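Side-chain contacts in putative hemin ABC transport system, membrane protein (Burkholderia cenocepacia J2315, PDB 5B57), which probably forms the membrane-spanning subunit of an ABC importer that carries heme across the bacterial inner membrane: residues Y76-A81 against A98-I103; L271-A276 against P282-K287. All coordinates share one frame; numbering follows the deposited sequence.

Contact 1: residues Y76-A81 against A98-I103; sequences YRIPLA and AVLLDI. With DMU (decyl-beta-D-maltopyranoside), chain E.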
loop_
_atom_site.group_PDB
_atom_site.type_symbol
_atom_site.label_atom_id
_atom_site.label_comp_id
_atom_site.label_asym_id
_atom_site.label_seq_id
_atom_site.Cartn_x
_atom_site.Cartn_y
_atom_site.Cartn_z
ATOM N N TYR A 76 -14.304 37.612 -26.209
ATOM C CA TYR A 76 -14.973 38.140 -27.413
ATOM C C TYR A 76 -16.257 37.341 -27.639
ATOM O O TYR A 76 -16.194 36.144 -27.941
ATOM C CB TYR A 76 -14.027 38.027 -28.620
ATOM C CG TYR A 76 -14.564 38.449 -29.987
ATOM C CD1 TYR A 76 -14.576 39.782 -30.364
ATOM C CD2 TYR A 76 -15.019 37.506 -30.920
ATOM C CE1 TYR A 76 -15.057 40.177 -31.611
ATOM C CE2 TYR A 76 -15.505 37.897 -32.178
ATOM C CZ TYR A 76 -15.517 39.239 -32.510
ATOM O OH TYR A 76 -15.982 39.676 -33.730
ATOM N N ARG A 77 -17.422 37.982 -27.481
ATOM C CA ARG A 77 -18.694 37.257 -27.541
ATOM C C ARG A 77 -19.287 37.324 -28.944
ATOM O O ARG A 77 -19.449 38.404 -29.512
ATOM C CB ARG A 77 -19.707 37.802 -26.533
ATOM C CG ARG A 77 -19.180 37.960 -25.134
ATOM C CD ARG A 77 -18.374 36.757 -24.775
ATOM N NE ARG A 77 -17.977 36.742 -23.376
ATOM C CZ ARG A 77 -18.389 35.824 -22.506
ATOM N NH1 ARG A 77 -19.207 34.847 -22.901
ATOM N NH2 ARG A 77 -17.970 35.871 -21.247
ATOM N N ILE A 78 -19.629 36.170 -29.494
ATOM C CA ILE A 78 -20.109 36.137 -30.867
ATOM C C ILE A 78 -21.033 34.936 -31.028
ATOM O O ILE A 78 -20.737 33.855 -30.503
ATOM C CB ILE A 78 -18.927 36.125 -31.846
ATOM C CG1 ILE A 78 -19.431 36.080 -33.278
ATOM C CG2 ILE A 78 -17.936 34.990 -31.559
ATOM C CD1 ILE A 78 -18.445 36.649 -34.208
ATOM N N PRO A 79 -22.182 35.072 -31.685
ATOM C CA PRO A 79 -23.084 33.924 -31.791
ATOM C C PRO A 79 -22.532 32.900 -32.768
ATOM O O PRO A 79 -21.632 33.181 -33.562
ATOM C CB PRO A 79 -24.397 34.536 -32.293
ATOM C CG PRO A 79 -24.253 36.011 -32.087
ATOM C CD PRO A 79 -22.808 36.314 -32.174
ATOM N N LEU A 80 -23.076 31.685 -32.675
ATOM C CA LEU A 80 -22.664 30.616 -33.581
ATOM C C LEU A 80 -22.723 31.061 -35.041
ATOM O O LEU A 80 -21.821 30.748 -35.827
ATOM C CB LEU A 80 -23.542 29.387 -33.356
ATOM C CG LEU A 80 -23.503 28.741 -31.978
ATOM C CD1 LEU A 80 -24.501 27.572 -31.921
ATOM C CD2 LEU A 80 -22.076 28.302 -31.606
ATOM N N ALA A 81 -23.775 31.791 -35.420
ATOM C CA ALA A 81 -23.920 32.232 -36.806
ATOM C C ALA A 81 -22.758 33.128 -37.234
ATOM O O ALA A 81 -22.052 32.833 -38.207
ATOM C CB ALA A 81 -25.256 32.960 -36.983
ATOM N N ALA A 98 -9.804 36.883 -37.045
ATOM C CA ALA A 98 -8.511 37.016 -36.380
ATOM C C ALA A 98 -8.613 36.765 -34.872
ATOM O O ALA A 98 -7.753 36.092 -34.297
ATOM C CB ALA A 98 -7.930 38.402 -36.659
ATOM N N VAL A 99 -9.639 37.301 -34.208
ATOM C CA VAL A 99 -9.826 37.005 -32.790
ATOM C C VAL A 99 -10.109 35.516 -32.577
ATOM O O VAL A 99 -9.606 34.907 -31.627
ATOM C CB VAL A 99 -10.949 37.886 -32.200
ATOM C CG1 VAL A 99 -11.387 37.349 -30.847
ATOM C CG2 VAL A 99 -10.496 39.337 -32.082
ATOM N N LEU A 100 -10.903 34.900 -33.453
ATOM C CA LEU A 100 -11.211 33.482 -33.272
ATOM C C LEU A 100 -10.044 32.588 -33.675
ATOM O O LEU A 100 -9.618 31.734 -32.897
ATOM C CB LEU A 100 -12.461 33.095 -34.060
ATOM C CG LEU A 100 -13.768 33.739 -33.601
ATOM C CD1 LEU A 100 -14.958 33.160 -34.352
ATOM C CD2 LEU A 100 -13.939 33.549 -32.122
ATOM N N LEU A 101 -9.517 32.746 -34.886
ATOM C CA LEU A 101 -8.488 31.818 -35.335
ATOM C C LEU A 101 -7.128 32.075 -34.691
ATOM O O LEU A 101 -6.268 31.191 -34.731
ATOM C CB LEU A 101 -8.345 31.866 -36.856
ATOM C CG LEU A 101 -7.770 30.560 -37.403
ATOM C CD1 LEU A 101 -8.840 29.785 -38.150
ATOM C CD2 LEU A 101 -6.574 30.821 -38.283
ATOM N N ASP A 102 -6.902 33.245 -34.096
ATOM C CA ASP A 102 -5.589 33.566 -33.542
ATOM C C ASP A 102 -5.532 33.651 -32.022
ATOM O O ASP A 102 -4.486 33.365 -31.452
ATOM C CB ASP A 102 -5.070 34.893 -34.104
ATOM C CG ASP A 102 -4.508 34.749 -35.472
ATOM O OD1 ASP A 102 -4.385 33.585 -35.918
ATOM O OD2 ASP A 102 -4.182 35.795 -36.086
ATOM N N ILE A 103 -6.609 34.055 -31.360
ATOM C CA ILE A 103 -6.616 34.249 -29.924
ATOM C C ILE A 103 -7.461 33.188 -29.222
ATOM O O ILE A 103 -7.121 32.740 -28.132
ATOM C CB ILE A 103 -7.113 35.665 -29.561
ATOM C CG1 ILE A 103 -6.602 36.706 -30.560
ATOM C CG2 ILE A 103 -6.742 36.009 -28.137
ATOM C CD1 ILE A 103 -5.098 36.913 -30.553
HETATM C C1 DMU E . 0.094 24.308 -37.298
HETATM C C2 DMU E . 0.138 25.809 -37.405
HETATM C C3 DMU E . -1.156 26.325 -38.046
HETATM C C4 DMU E . -2.406 25.767 -37.304
HETATM O O5 DMU E . -2.315 24.323 -37.205
HETATM C C6 DMU E . -1.127 23.909 -36.492
HETATM O O7 DMU E . -1.163 27.754 -38.012
HETATM O O16 DMU E . -1.125 22.493 -36.316
HETATM C C18 DMU E . -1.432 22.133 -34.968
HETATM C C19 DMU E . -2.669 21.254 -34.964
HETATM C C22 DMU E . -3.160 21.013 -33.549
HETATM C C25 DMU E . -4.101 19.811 -33.497
HETATM C C28 DMU E . -3.719 18.862 -32.358
HETATM C C31 DMU E . -3.658 17.404 -32.836
HETATM C C34 DMU E . -4.408 16.477 -31.869
HETATM C C37 DMU E . -3.798 15.063 -31.856
HETATM C C40 DMU E . -4.199 14.290 -30.585
HETATM C C43 DMU E . -5.453 13.467 -30.814
HETATM O O49 DMU E . 1.284 23.824 -36.657
HETATM O O55 DMU E . 1.275 26.219 -38.178
HETATM C C57 DMU E . -3.712 26.146 -38.021
HETATM O O61 DMU E . -3.994 27.539 -37.805
HETATM C C5 DMU E . -0.051 29.124 -39.701
HETATM C C7 DMU E . 0.305 30.329 -38.834
HETATM C C8 DMU E . -0.913 31.222 -38.597
HETATM C C9 DMU E . -2.095 30.405 -38.114
HETATM O O1 DMU E . -2.418 29.410 -39.090
HETATM C C10 DMU E . -1.365 28.444 -39.242
HETATM O O2 DMU E . -0.594 32.228 -37.615
HETATM O O3 DMU E . 1.033 28.174 -39.660
HETATM O O4 DMU E . 1.330 31.092 -39.490
HETATM C C11 DMU E . -3.298 31.298 -37.884
HETATM O O6 DMU E . -2.990 32.639 -38.324
#
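Y76 meets V99 through the inner end of its side chain. CG1 of V99 approaches the root of the aromatic ring, 3.5 Å from Y76 CG, and lies about as close to Y76 CB. Behind that methyl, V99 CB stands 4.2 Å above the ring plane, displaced toward the rim, so the valine lies over one face, in an apolar contact. Two torsions bring the groups together: Y76 carries CG opposite its backbone N (chi1 177°), and V99 carries CG1 likewise (chi1 166°). CD2 of L100 comes to the same ring obliquely, 4.3 Å from Y76 CD2. Two residues on, I78 also packs on that methyl, its CG2 4.3 Å from L100 CD2. L100 is thus shared by tyrosine and isoleucine, and the interface is wholly apolar. P79 occupies the N-cap position, right before helix 80-87. On 98-103, D102 turns to the detergent: the DMU hydroxyl O6 donates a hydrogen bond to D102 OD1 (2.9 Å), while L101 CD2 packs near the sugar carbon C11. The extended chain 76-79 lies against helix 94-128, here widened by a pi-type turn, through Y76 and I78. Helix 80-87 fills in beside them, A83 touching I78 and L100, and L87 touching L100 and L101, while L80 packs on V68 and C72 of helix 54-72.

Contact 2: residues L271-A276 against P282-K287; sequences LGETEA and PVQRLK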
loop_
_atom_site.group_PDB
_atom_site.type_symbol
_atom_site.label_atom_id
_atom_site.label_comp_id
_atom_site.label_asym_id
_atom_site.label_seq_id
_atom_site.Cartn_x
_atom_site.Cartn_y
_atom_site.Cartn_z
ATOM N N LEU A 271 -3.554 -8.372 -14.452
ATOM C CA LEU A 271 -3.859 -9.679 -13.917
ATOM C C LEU A 271 -2.870 -10.099 -12.853
ATOM O O LEU A 271 -3.117 -11.064 -12.121
ATOM C CB LEU A 271 -3.863 -10.661 -15.091
ATOM C CG LEU A 271 -4.790 -11.835 -15.182
ATOM C CD1 LEU A 271 -5.288 -11.815 -16.564
ATOM C CD2 LEU A 271 -3.948 -13.035 -15.028
ATOM N N GLY A 272 -1.786 -9.347 -12.749
ATOM C CA GLY A 272 -0.592 -9.666 -11.994
ATOM C C GLY A 272 0.615 -9.526 -12.890
ATOM O O GLY A 272 0.565 -9.920 -14.069
ATOM N N GLU A 273 1.702 -8.967 -12.377
ATOM C CA GLU A 273 2.914 -8.874 -13.182
ATOM C C GLU A 273 3.421 -10.273 -13.582
ATOM O O GLU A 273 3.696 -10.532 -14.765
ATOM C CB GLU A 273 3.977 -8.064 -12.451
ATOM C CG GLU A 273 5.363 -8.161 -13.087
ATOM C CD GLU A 273 6.317 -7.080 -12.611
ATOM O OE1 GLU A 273 5.843 -5.977 -12.229
ATOM O OE2 GLU A 273 7.542 -7.349 -12.629
ATOM N N THR A 274 3.507 -11.207 -12.616
ATOM C CA THR A 274 4.011 -12.540 -12.945
ATOM C C THR A 274 3.023 -13.286 -13.831
ATOM O O THR A 274 3.420 -13.999 -14.761
ATOM C CB THR A 274 4.297 -13.356 -11.680
ATOM O OG1 THR A 274 5.501 -12.892 -11.059
ATOM C CG2 THR A 274 4.516 -14.784 -12.046
ATOM N N GLU A 275 1.732 -13.133 -13.547
ATOM C CA GLU A 275 0.698 -13.684 -14.411
ATOM C C GLU A 275 0.876 -13.214 -15.851
ATOM O O GLU A 275 0.816 -14.019 -16.794
ATOM C CB GLU A 275 -0.686 -13.292 -13.887
ATOM C CG GLU A 275 -1.216 -14.190 -12.791
ATOM C CD GLU A 275 -0.848 -13.693 -11.416
ATOM O OE1 GLU A 275 -0.234 -12.615 -11.323
ATOM O OE2 GLU A 275 -1.176 -14.375 -10.425
ATOM N N ALA A 276 1.090 -11.912 -16.043
ATOM C CA ALA A 276 1.247 -11.397 -17.398
ATOM C C ALA A 276 2.518 -11.930 -18.056
ATOM O O ALA A 276 2.504 -12.263 -19.248
ATOM C CB ALA A 276 1.240 -9.868 -17.395
ATOM N N PRO A 282 6.162 -8.939 -22.231
ATOM C CA PRO A 282 7.521 -8.572 -21.766
ATOM C C PRO A 282 7.494 -7.422 -20.771
ATOM O O PRO A 282 7.889 -6.304 -21.069
ATOM C CB PRO A 282 8.218 -8.166 -23.063
ATOM C CG PRO A 282 7.114 -7.626 -23.885
ATOM C CD PRO A 282 5.923 -8.494 -23.609
ATOM N N VAL A 283 7.037 -7.720 -19.548
ATOM C CA VAL A 283 6.620 -6.662 -18.621
ATOM C C VAL A 283 7.728 -5.645 -18.329
ATOM O O VAL A 283 7.422 -4.497 -17.988
ATOM C CB VAL A 283 6.041 -7.275 -17.331
ATOM C CG1 VAL A 283 5.893 -8.769 -17.478
ATOM C CG2 VAL A 283 6.869 -6.915 -16.111
ATOM N N GLN A 284 9.004 -6.012 -18.496
ATOM C CA GLN A 284 10.045 -5.009 -18.306
ATOM C C GLN A 284 10.088 -4.024 -19.475
ATOM O O GLN A 284 10.133 -2.807 -19.264
ATOM C CB GLN A 284 11.388 -5.693 -18.081
ATOM C CG GLN A 284 11.375 -6.511 -16.805
ATOM C CD GLN A 284 11.069 -5.625 -15.611
ATOM O OE1 GLN A 284 11.516 -4.475 -15.561
ATOM N NE2 GLN A 284 10.273 -6.131 -14.666
ATOM N N ARG A 285 10.051 -4.524 -20.717
ATOM C CA ARG A 285 9.935 -3.616 -21.853
ATOM C C ARG A 285 8.647 -2.824 -21.778
ATOM O O ARG A 285 8.602 -1.670 -22.222
ATOM C CB ARG A 285 9.981 -4.373 -23.186
ATOM C CG ARG A 285 11.217 -5.229 -23.436
ATOM C CD ARG A 285 12.387 -4.403 -23.929
ATOM N NE ARG A 285 12.130 -3.770 -25.226
ATOM C CZ ARG A 285 12.834 -2.747 -25.709
ATOM N NH1 ARG A 285 13.835 -2.229 -25.003
ATOM N NH2 ARG A 285 12.533 -2.237 -26.894
ATOM N N LEU A 286 7.584 -3.420 -21.228
ATOM C CA LEU A 286 6.303 -2.714 -21.148
ATOM C C LEU A 286 6.391 -1.531 -20.194
ATOM O O LEU A 286 5.913 -0.434 -20.510
ATOM C CB LEU A 286 5.194 -3.666 -20.720
ATOM C CG LEU A 286 3.844 -3.048 -20.353
ATOM C CD1 LEU A 286 3.310 -2.283 -21.536
ATOM C CD2 LEU A 286 2.827 -4.117 -19.903
ATOM N N LYS A 287 6.998 -1.735 -19.017
ATOM C CA LYS A 287 7.162 -0.625 -18.088
ATOM C C LYS A 287 7.909 0.535 -18.748
ATOM O O LYS A 287 7.476 1.685 -18.662
ATOM C CB LYS A 287 7.864 -1.110 -16.820
ATOM C CG LYS A 287 7.039 -2.135 -16.047
ATOM C CD LYS A 287 7.659 -2.565 -14.694
ATOM C CE LYS A 287 6.619 -3.309 -13.811
ATOM N NZ LYS A 287 7.005 -3.644 -12.388
#
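E273 and K287 form a salt bridge, with K287 NZ donating to E273 OE1 over 2.6 Å. The ammonium comes in on the syn side of that oxygen, 23° out of the carboxylate plane, and the two side chains cross at about a right angle. Both are extended; E273 starts with CG opposite its backbone N (chi1 168°), which sends the carboxylate across to the helix beginning at V283. V283 packs against the acid, its CG2 3.5 Å from E273 CD and also touching CG, giving the charged chain an apolar seat. The second oxygen, OE2, is near Q284 NE2 at 3.6 Å, too long to count as a hydrogen bond, with the amide turned 59° from the carboxylate plane. Q284 is held instead through its OE1, which accepts the backbone N-H of L194. Farther out, R130 also packs on E273, and its charge would probably add to the positive surroundings of the carboxylate. K287 and V283 are placed by their shared helical turn, K287 N bonding to V283 O; E273 sits in the first turn after G272 at the N-cap position, where A276 N bonds to G272 O. L271, T274 and E275 touch another protein chain. A short helix looped tightly to a long one and packed on a partner protein is consistent with the coupling helices of FecCD-type importers, which contact the ATPase subunits.

Contact 1 and contact 2 lie on opposite sides of the chain's centre, their centres 49 Å apart, and share no helix. Each is partly buried and each joins the start of a short helix, or the chain leading into it, to a long helix close by in sequence. Their chemistry differs: contact 1 is built from aromatic and aliphatic groups, with a polar link to the detergent, through D102, on the far side of helix 94-128, whereas contact 2 centres on an ion pair seated on a valine. Only contact 2 has residues reaching another protein chain, consistent with the cytoplasmic, ATPase-facing end; contact 1 would then belong to the opposite end of the membrane domain.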